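Local coordinates for CalG4 (Micromonospora echinospora, PDB 3IA7), which has the two-domain GT-B fold, two Rossmann-like parallel sheets with flanking helices, and is related in its C-terminal half to erythromycin biosynthesis protein CIII, at residues R153-D157 against V178-W182; L118-R122 against L168-Y172; R125-R129 against Y396-A401. One frame throughout, in Å; residues are numbered along the deposited sequence.

Contact 1: R153-D157 against V178-W182; sequences RHPAD and VKEYW
H154 meets two residues of helix 178-182, each through a different part of its imidazole. Its CE1 leads the ring edge onto the indole face of W182, with H154 CE1 3.7 Å from W182 CD2; the planes stand at 82°, which makes this an edge-to-face (T-shaped) pair. Over the imidazole face runs the K179 chain, K179 CG lying 4.0 Å from the centroid of the H154 ring and almost on its normal, a CH-pi contact. The ring is held in this rotation from its own segment: A156 N donates to H154 ND1 over 3.0 Å, in the imidazole plane and at an N-H...acceptor angle of 163°. P155 CG sits beside H154 on the same indole face, 3.6 Å from W182 CH2. A156 CB closes the packed part, 3.5 Å from V178 CG1.

The other side faces solvent and is polar. K179 is exposed; with CG anti to its backbone N (chi1 -154°) and an extended chain beyond, it passes H154 and brings NZ 2.8 Å from D157 OD2, a salt bridge on the syn side of the carboxylate. Beyond it R153 grips D157 O with NE and NH2.

Three helices border the packed part: W147 of helix 142-150 makes an edge-to-face pair with H154, V178 leans on H162 and V166 of helix 159-170, and W182 meets L165 of that helix and F113 of helix 113-123.

Contact 2: L118-R122 against L168-Y172; sequences LLAAR and LLGKY
Y172 is sandwiched between R122 and L118, two residues one turn apart on helix 113-123, and these three account for most of the buried surface. On one face of the phenol ring lies the R122 guanidinium, with R122 CZ 3.6 Å from the Y172 ring centroid and the two planes only 7° apart. That is a flat stack with cation-pi character, and its tightness is measured by R122 CZ standing 3.1 Å from Y172 CE1. A bend in the arginine chain (chi3 -65°) folds the flat group back over the ring. At the guanidinium edge, in its plane, R122 NH2 reaches K171 O at 3.0 Å, but the N-H...acceptor angle of 122° makes this bond weak.

The opposite face is apolar: L118 CB is 3.9 Å from the Y172 ring centroid and nearly over its centre. L118 then forks. Its CD2 touches both L169 CD2 and Y172 CB, whereas L118 CD1 takes the other direction and rests 3.7 Å from L168 CG.

The polar ends of the stacked pair share an outside partner. E95 of helix 75-98 forms a salt bridge to R122 NH1 through OE1 and a hydrogen bond with Y172 OH through OE2, so one carboxylate links the two groups, which is consistent with fixing their relative positions, and probably offsets the arginine charge. Helix 113-123 joins the adjacent parallel strands 105-109 and 127-131, the beta-alpha-beta crossover of a Rossmann-like domain, and the contact packs the end of helix 159-170 and the turn after it against that crossover helix.

Contact 3: R125-R129 against Y396-A401; sequences RPAVR and YLGRVA
P126 is the main bump of this contact, and the last turn of helix 385-400 and the residue just after it, A401, offer the hollow. Four side chains form the walls. The nearest is V400, whose CG2 lies 3.7 Å from P126 CB, the two side chains lying alongside each other and running opposite ways. A401 closes another wall, its CB 3.9 Å from P126 CG. The two remaining walls stand further back: P126 CB is 4.3 Å from Y396 CE2, and P126 CG is 4.4 Å from L397 CD2, so the proline is seated less closely against them.

V400 CG2 has a double role. Flanked on CB by both the backbone N and the carbonyl carbon, this methyl also lies over the centre of the Y396 ring, 3.9 Å above the plane. One methyl thus touches both the phenol and the proline. In GT-B proteins the C-terminal helix typically returns to the N-terminal domain, and the geometry agrees: helix 385-400 closes the chain, while strand 127-131 belongs to the seven-stranded parallel sheet of the N-terminal half. P126, V128 and L397 all also touch L105 of the neighbouring strand 105-109.

The second bump comes from the helix. With CG anti to the backbone N (chi1 178°), the Y396 ring lies beside V128 and in front of A127 O, with V128 CG2 3.6 Å from both Y396 CD2 and Y396 CE2. The hydroxyl goes further: Y396 OH donates to A127 O over 2.8 Å, at a C=O...donor angle of 149° and with the donor tilted 22° from the carbonyl plane. A127 turns its methyl away from the helix, toward A120 on helix 113-123. Past the helix end, A401 O accepts a hydrogen bond from R5 NH1.

How the contacts relate
From the N terminus the chain first supplies 118-122 for contact 2 and 125-129 for contact 3, then 153-157 for contact 1. Contact 2 closes first, at 168-172, after 45 intervening residues; contact 1 follows at 178-182, across 20, so these two cross. Contact 3 waits for 396-401, 266 residues on; it crosses contact 2 and encloses contact 1. Y181 joins contacts 1 and 2, packing on L118 and L169, while A120 O and R125 N, 2.9 Å apart and probably hydrogen-bonded, join contacts 2 and 3. Contact 1 ties the loop before helix 159-170 to helix 178-182, contact 2 the end of helix 159-170 to helix 113-123; contact 3 brings the C-terminal helix back to the N-terminal half's seven-stranded sheet.

Contact 1: R153-D157 against V178-W182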
loop_
_atom_site.group_PDB
_atom_site.type_symbol
_atom_site.label_atom_id
_atom_site.label_comp_id
_atom_site.label_asym_id
_atom_site.label_seq_id
_atom_site.Cartn_x
_atom_site.Cartn_y
_atom_site.Cartn_z
ATOM N N ARG A 153 21.583 -2.122 -33.250
ATOM C CA ARG A 153 22.377 -0.919 -32.961
ATOM C C ARG A 153 21.798 -0.055 -31.843
ATOM O O ARG A 153 20.589 0.017 -31.698
ATOM C CB ARG A 153 22.492 -0.076 -34.232
ATOM C CG ARG A 153 23.150 -0.885 -35.374
ATOM C CD ARG A 153 23.112 -0.135 -36.700
ATOM N NE ARG A 153 23.926 1.094 -36.738
ATOM C CZ ARG A 153 25.232 1.158 -37.026
ATOM N NH1 ARG A 153 25.947 0.066 -37.281
ATOM N NH2 ARG A 153 25.838 2.340 -37.047
ATOM N N HIS A 154 22.666 0.639 -31.111
ATOM C CA HIS A 154 22.242 1.669 -30.165
ATOM C C HIS A 154 21.355 2.615 -30.990
ATOM O O HIS A 154 21.689 2.923 -32.132
ATOM C CB HIS A 154 23.466 2.430 -29.596
ATOM C CG HIS A 154 23.146 3.285 -28.394
ATOM N ND1 HIS A 154 22.407 4.443 -28.476
ATOM C CD2 HIS A 154 23.473 3.139 -27.080
ATOM C CE1 HIS A 154 22.272 4.967 -27.266
ATOM N NE2 HIS A 154 22.909 4.190 -26.398
ATOM N N PRO A 155 20.208 3.088 -30.422
ATOM C CA PRO A 155 19.393 4.046 -31.170
ATOM C C PRO A 155 20.178 5.261 -31.661
ATOM O O PRO A 155 19.863 5.804 -32.704
ATOM C CB PRO A 155 18.320 4.506 -30.155
ATOM C CG PRO A 155 18.695 3.918 -28.868
ATOM C CD PRO A 155 19.594 2.731 -29.133
ATOM N N ALA A 156 21.207 5.665 -30.926
ATOM C CA ALA A 156 22.013 6.841 -31.310
ATOM C C ALA A 156 22.824 6.550 -32.553
ATOM O O ALA A 156 23.239 7.468 -33.251
ATOM C CB ALA A 156 22.934 7.244 -30.170
ATOM N N ASP A 157 23.020 5.254 -32.838
ATOM C CA ASP A 157 23.743 4.802 -34.035
ATOM C C ASP A 157 22.843 4.486 -35.228
ATOM O O ASP A 157 23.318 4.023 -36.281
ATOM C CB ASP A 157 24.588 3.586 -33.680
ATOM C CG ASP A 157 25.804 3.953 -32.826
ATOM O OD1 ASP A 157 26.317 5.082 -33.017
ATOM O OD2 ASP A 157 26.237 3.129 -31.977
ATOM N N VAL A 178 25.253 12.533 -29.328
ATOM C CA VAL A 178 24.010 11.858 -28.905
ATOM C C VAL A 178 24.225 10.651 -28.016
ATOM O O VAL A 178 23.584 10.556 -26.985
ATOM C CB VAL A 178 23.136 11.445 -30.132
ATOM C CG1 VAL A 178 21.925 10.611 -29.718
ATOM C CG2 VAL A 178 22.693 12.667 -30.900
ATOM N N LYS A 179 25.141 9.743 -28.393
ATOM C CA LYS A 179 25.403 8.578 -27.567
ATOM C C LYS A 179 25.979 8.979 -26.175
ATOM O O LYS A 179 25.584 8.417 -25.153
ATOM C CB LYS A 179 26.346 7.629 -28.309
ATOM C CG LYS A 179 26.226 6.186 -27.906
ATOM C CD LYS A 179 27.231 5.343 -28.774
ATOM C CE LYS A 179 26.968 3.867 -28.582
ATOM N NZ LYS A 179 27.684 3.059 -29.619
ATOM N N GLU A 180 26.923 9.929 -26.149
ATOM C CA GLU A 180 27.456 10.476 -24.898
ATOM C C GLU A 180 26.382 11.058 -23.985
ATOM O O GLU A 180 26.300 10.748 -22.819
ATOM C CB GLU A 180 28.479 11.567 -25.190
ATOM C CG GLU A 180 29.249 11.998 -23.941
ATOM C CD GLU A 180 30.232 13.158 -24.188
ATOM O OE1 GLU A 180 30.664 13.337 -25.344
ATOM O OE2 GLU A 180 30.567 13.871 -23.218
ATOM N N TYR A 181 25.557 11.924 -24.543
ATOM C CA TYR A 181 24.412 12.499 -23.835
ATOM C C TYR A 181 23.502 11.428 -23.210
ATOM O O TYR A 181 23.120 11.537 -22.025
ATOM C CB TYR A 181 23.599 13.328 -24.822
ATOM C CG TYR A 181 22.431 14.028 -24.198
ATOM C CD1 TYR A 181 22.588 15.280 -23.605
ATOM C CD2 TYR A 181 21.160 13.420 -24.174
ATOM C CE1 TYR A 181 21.481 15.929 -23.002
ATOM C CE2 TYR A 181 20.052 14.067 -23.585
ATOM C CZ TYR A 181 20.237 15.335 -23.019
ATOM O OH TYR A 181 19.138 15.943 -22.425
ATOM N N TRP A 182 23.175 10.404 -24.003
ATOM C CA TRP A 182 22.272 9.306 -23.596
ATOM C C TRP A 182 22.799 8.673 -22.328
ATOM O O TRP A 182 22.008 8.329 -21.405
ATOM C CB TRP A 182 22.170 8.285 -24.739
ATOM C CG TRP A 182 20.975 7.351 -24.655
ATOM C CD1 TRP A 182 20.763 6.371 -23.727
ATOM C CD2 TRP A 182 19.889 7.270 -25.574
ATOM N NE1 TRP A 182 19.568 5.741 -23.956
ATOM C CE2 TRP A 182 19.014 6.240 -25.097
ATOM C CE3 TRP A 182 19.541 7.976 -26.730
ATOM C CZ2 TRP A 182 17.827 5.907 -25.730
ATOM C CZ3 TRP A 182 18.311 7.639 -27.378
ATOM C CH2 TRP A 182 17.488 6.612 -26.870
#

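Contact 2: L118-R122 against L168-Y172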
loop_
_atom_site.group_PDB
_atom_site.type_symbol
_atom_site.label_atom_id
_atom_site.label_comp_id
_atom_site.label_asym_id
_atom_site.label_seq_id
_atom_site.Cartn_x
_atom_site.Cartn_y
_atom_site.Cartn_z
ATOM N N LEU A 118 15.854 17.783 -20.833
ATOM C CA LEU A 118 15.647 19.007 -21.648
ATOM C C LEU A 118 14.824 20.109 -20.899
ATOM O O LEU A 118 15.110 21.282 -21.018
ATOM C CB LEU A 118 15.070 18.652 -23.035
ATOM C CG LEU A 118 16.065 17.792 -23.907
ATOM C CD1 LEU A 118 15.368 17.530 -25.276
ATOM C CD2 LEU A 118 17.438 18.515 -24.103
ATOM N N LEU A 119 13.810 19.700 -20.140
ATOM C CA LEU A 119 13.005 20.609 -19.295
ATOM C C LEU A 119 13.919 21.269 -18.309
ATOM O O LEU A 119 13.905 22.509 -18.152
ATOM C CB LEU A 119 11.915 19.804 -18.559
ATOM C CG LEU A 119 10.678 19.406 -19.384
ATOM C CD1 LEU A 119 9.764 18.566 -18.450
ATOM C CD2 LEU A 119 9.890 20.638 -19.902
ATOM N N ALA A 120 14.759 20.456 -17.683
ATOM C CA ALA A 120 15.737 20.937 -16.698
ATOM C C ALA A 120 16.739 21.928 -17.323
ATOM O O ALA A 120 17.055 22.941 -16.709
ATOM C CB ALA A 120 16.486 19.736 -16.064
ATOM N N ALA A 121 17.235 21.640 -18.521
ATOM C CA ALA A 121 18.106 22.576 -19.220
ATOM C C ALA A 121 17.401 23.899 -19.564
ATOM O O ALA A 121 17.910 24.971 -19.254
ATOM C CB ALA A 121 18.677 21.915 -20.491
ATOM N N ARG A 122 16.248 23.823 -20.210
ATOM C CA ARG A 122 15.547 25.032 -20.653
ATOM C C ARG A 122 15.095 25.865 -19.459
ATOM O O ARG A 122 15.252 27.079 -19.454
ATOM C CB ARG A 122 14.337 24.749 -21.552
ATOM C CG ARG A 122 13.570 26.075 -21.956
ATOM C CD ARG A 122 12.751 25.826 -23.221
ATOM N NE ARG A 122 13.607 25.551 -24.369
ATOM C CZ ARG A 122 13.173 25.028 -25.512
ATOM N NH1 ARG A 122 11.864 24.734 -25.688
ATOM N NH2 ARG A 122 14.045 24.808 -26.465
ATOM N N LEU A 168 16.933 18.087 -32.033
ATOM C CA LEU A 168 16.177 18.380 -30.792
ATOM C C LEU A 168 17.119 18.933 -29.710
ATOM O O LEU A 168 16.847 19.954 -29.092
ATOM C CB LEU A 168 15.451 17.100 -30.287
ATOM C CG LEU A 168 14.729 17.220 -28.928
ATOM C CD1 LEU A 168 13.604 18.322 -29.045
ATOM C CD2 LEU A 168 14.137 15.910 -28.430
ATOM N N LEU A 169 18.214 18.216 -29.433
ATOM C CA LEU A 169 19.203 18.678 -28.459
ATOM C C LEU A 169 19.723 20.066 -28.773
ATOM O O LEU A 169 19.921 20.879 -27.884
ATOM C CB LEU A 169 20.402 17.712 -28.441
ATOM C CG LEU A 169 20.137 16.371 -27.760
ATOM C CD1 LEU A 169 21.484 15.524 -27.711
ATOM C CD2 LEU A 169 19.582 16.498 -26.414
ATOM N N GLY A 170 19.997 20.330 -30.047
ATOM C CA GLY A 170 20.495 21.634 -30.475
ATOM C C GLY A 170 19.525 22.759 -30.157
ATOM O O GLY A 170 19.944 23.877 -29.854
ATOM N N LYS A 171 18.218 22.469 -30.243
ATOM C CA LYS A 171 17.187 23.435 -29.873
ATOM C C LYS A 171 17.207 23.827 -28.385
ATOM O O LYS A 171 16.617 24.828 -28.018
ATOM C CB LYS A 171 15.788 22.915 -30.248
ATOM C CG LYS A 171 15.543 22.991 -31.737
ATOM C CD LYS A 171 14.231 22.307 -32.108
ATOM C CE LYS A 171 14.037 22.349 -33.616
ATOM N NZ LYS A 171 12.688 21.771 -34.019
ATOM N N TYR A 172 17.894 23.041 -27.562
ATOM C CA TYR A 172 18.033 23.275 -26.127
ATOM C C TYR A 172 19.471 23.691 -25.747
ATOM O O TYR A 172 19.843 23.699 -24.567
ATOM C CB TYR A 172 17.582 22.047 -25.333
ATOM C CG TYR A 172 16.082 21.875 -25.339
ATOM C CD1 TYR A 172 15.317 22.339 -24.272
ATOM C CD2 TYR A 172 15.413 21.359 -26.465
ATOM C CE1 TYR A 172 13.902 22.242 -24.281
ATOM C CE2 TYR A 172 14.000 21.267 -26.485
ATOM C CZ TYR A 172 13.264 21.718 -25.376
ATOM O OH TYR A 172 11.878 21.631 -25.349
#

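Contact 3: R125-R129 against Y396-A401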
loop_
_atom_site.group_PDB
_atom_site.type_symbol
_atom_site.label_atom_id
_atom_site.label_comp_id
_atom_site.label_asym_id
_atom_site.label_seq_id
_atom_site.Cartn_x
_atom_site.Cartn_y
_atom_site.Cartn_z
ATOM N N ARG A 125 17.037 24.323 -14.107
ATOM C CA ARG A 125 16.629 23.755 -12.815
ATOM C C ARG A 125 17.360 22.450 -12.611
ATOM O O ARG A 125 17.684 21.792 -13.585
ATOM C CB ARG A 125 15.097 23.526 -12.774
ATOM C CG ARG A 125 14.264 24.812 -12.785
ATOM C CD ARG A 125 14.582 25.665 -11.545
ATOM N NE ARG A 125 13.706 26.849 -11.407
ATOM C CZ ARG A 125 13.993 28.093 -11.803
ATOM N NH1 ARG A 125 15.154 28.388 -12.409
ATOM N NH2 ARG A 125 13.108 29.066 -11.586
ATOM N N PRO A 126 17.569 22.048 -11.347
ATOM C CA PRO A 126 18.140 20.739 -11.035
ATOM C C PRO A 126 17.135 19.643 -11.357
ATOM O O PRO A 126 15.902 19.906 -11.477
ATOM C CB PRO A 126 18.430 20.814 -9.517
ATOM C CG PRO A 126 17.421 21.780 -9.005
ATOM C CD PRO A 126 17.233 22.816 -10.131
ATOM N N ALA A 127 17.633 18.435 -11.586
ATOM C CA ALA A 127 16.759 17.332 -11.911
ATOM C C ALA A 127 17.155 16.093 -11.135
ATOM O O ALA A 127 18.311 15.965 -10.727
ATOM C CB ALA A 127 16.763 17.031 -13.469
ATOM N N VAL A 128 16.171 15.229 -10.890
ATOM C CA VAL A 128 16.361 13.951 -10.235
ATOM C C VAL A 128 15.807 12.904 -11.156
ATOM O O VAL A 128 14.674 13.049 -11.630
ATOM C CB VAL A 128 15.513 13.864 -8.930
ATOM C CG1 VAL A 128 15.502 12.402 -8.349
ATOM C CG2 VAL A 128 15.940 14.889 -7.915
ATOM N N ARG A 129 16.564 11.823 -11.368
ATOM C CA ARG A 129 16.100 10.714 -12.154
ATOM C C ARG A 129 15.441 9.632 -11.242
ATOM O O ARG A 129 15.977 9.283 -10.166
ATOM C CB ARG A 129 17.270 10.083 -12.924
ATOM C CG ARG A 129 16.821 8.839 -13.741
ATOM C CD ARG A 129 17.995 8.306 -14.640
ATOM N NE ARG A 129 18.449 9.371 -15.575
ATOM C CZ ARG A 129 19.082 9.157 -16.723
ATOM N NH1 ARG A 129 19.369 7.912 -17.100
ATOM N NH2 ARG A 129 19.392 10.190 -17.513
ATOM N N TYR A 396 19.183 16.853 -1.605
ATOM C CA TYR A 396 19.734 17.240 -2.904
ATOM C C TYR A 396 19.379 18.688 -3.158
ATOM O O TYR A 396 20.244 19.503 -3.497
ATOM C CB TYR A 396 19.169 16.292 -3.981
ATOM C CG TYR A 396 19.560 16.529 -5.431
ATOM C CD1 TYR A 396 20.905 16.476 -5.862
ATOM C CD2 TYR A 396 18.584 16.802 -6.364
ATOM C CE1 TYR A 396 21.237 16.670 -7.186
ATOM C CE2 TYR A 396 18.902 16.994 -7.693
ATOM C CZ TYR A 396 20.220 16.922 -8.104
ATOM O OH TYR A 396 20.507 17.045 -9.446
ATOM N N LEU A 397 18.122 19.040 -2.924
ATOM C CA LEU A 397 17.693 20.450 -3.031
ATOM C C LEU A 397 18.475 21.388 -2.127
ATOM O O LEU A 397 18.899 22.447 -2.568
ATOM C CB LEU A 397 16.208 20.578 -2.756
ATOM C CG LEU A 397 15.251 20.131 -3.858
ATOM C CD1 LEU A 397 13.824 20.298 -3.320
ATOM C CD2 LEU A 397 15.416 20.975 -5.115
ATOM N N GLY A 398 18.690 20.972 -0.880
ATOM C CA GLY A 398 19.519 21.694 0.067
ATOM C C GLY A 398 20.894 21.971 -0.498
ATOM O O GLY A 398 21.430 23.051 -0.276
ATOM N N ARG A 399 21.486 21.003 -1.209
ATOM C CA ARG A 399 22.820 21.201 -1.781
ATOM C C ARG A 399 22.808 22.078 -3.028
ATOM O O ARG A 399 23.612 23.004 -3.150
ATOM C CB ARG A 399 23.523 19.885 -2.134
ATOM C CG ARG A 399 23.680 18.887 -0.996
ATOM C CD ARG A 399 24.438 17.625 -1.440
ATOM N NE ARG A 399 23.696 16.710 -2.332
ATOM C CZ ARG A 399 22.981 15.667 -1.923
ATOM N NH1 ARG A 399 22.880 15.406 -0.621
ATOM N NH2 ARG A 399 22.368 14.880 -2.809
ATOM N N VAL A 400 21.920 21.762 -3.971
ATOM C CA VAL A 400 22.042 22.317 -5.321
ATOM C C VAL A 400 21.089 23.469 -5.630
ATOM O O VAL A 400 21.285 24.184 -6.605
ATOM C CB VAL A 400 21.901 21.217 -6.412
ATOM C CG1 VAL A 400 22.952 20.126 -6.212
ATOM C CG2 VAL A 400 20.467 20.642 -6.451
ATOM N N ALA A 401 20.039 23.622 -4.832
ATOM C CA ALA A 401 19.123 24.727 -5.023
ATOM C C ALA A 401 18.388 24.999 -3.715
ATOM O O ALA A 401 17.187 24.713 -3.624
ATOM C CB ALA A 401 18.131 24.386 -6.145
#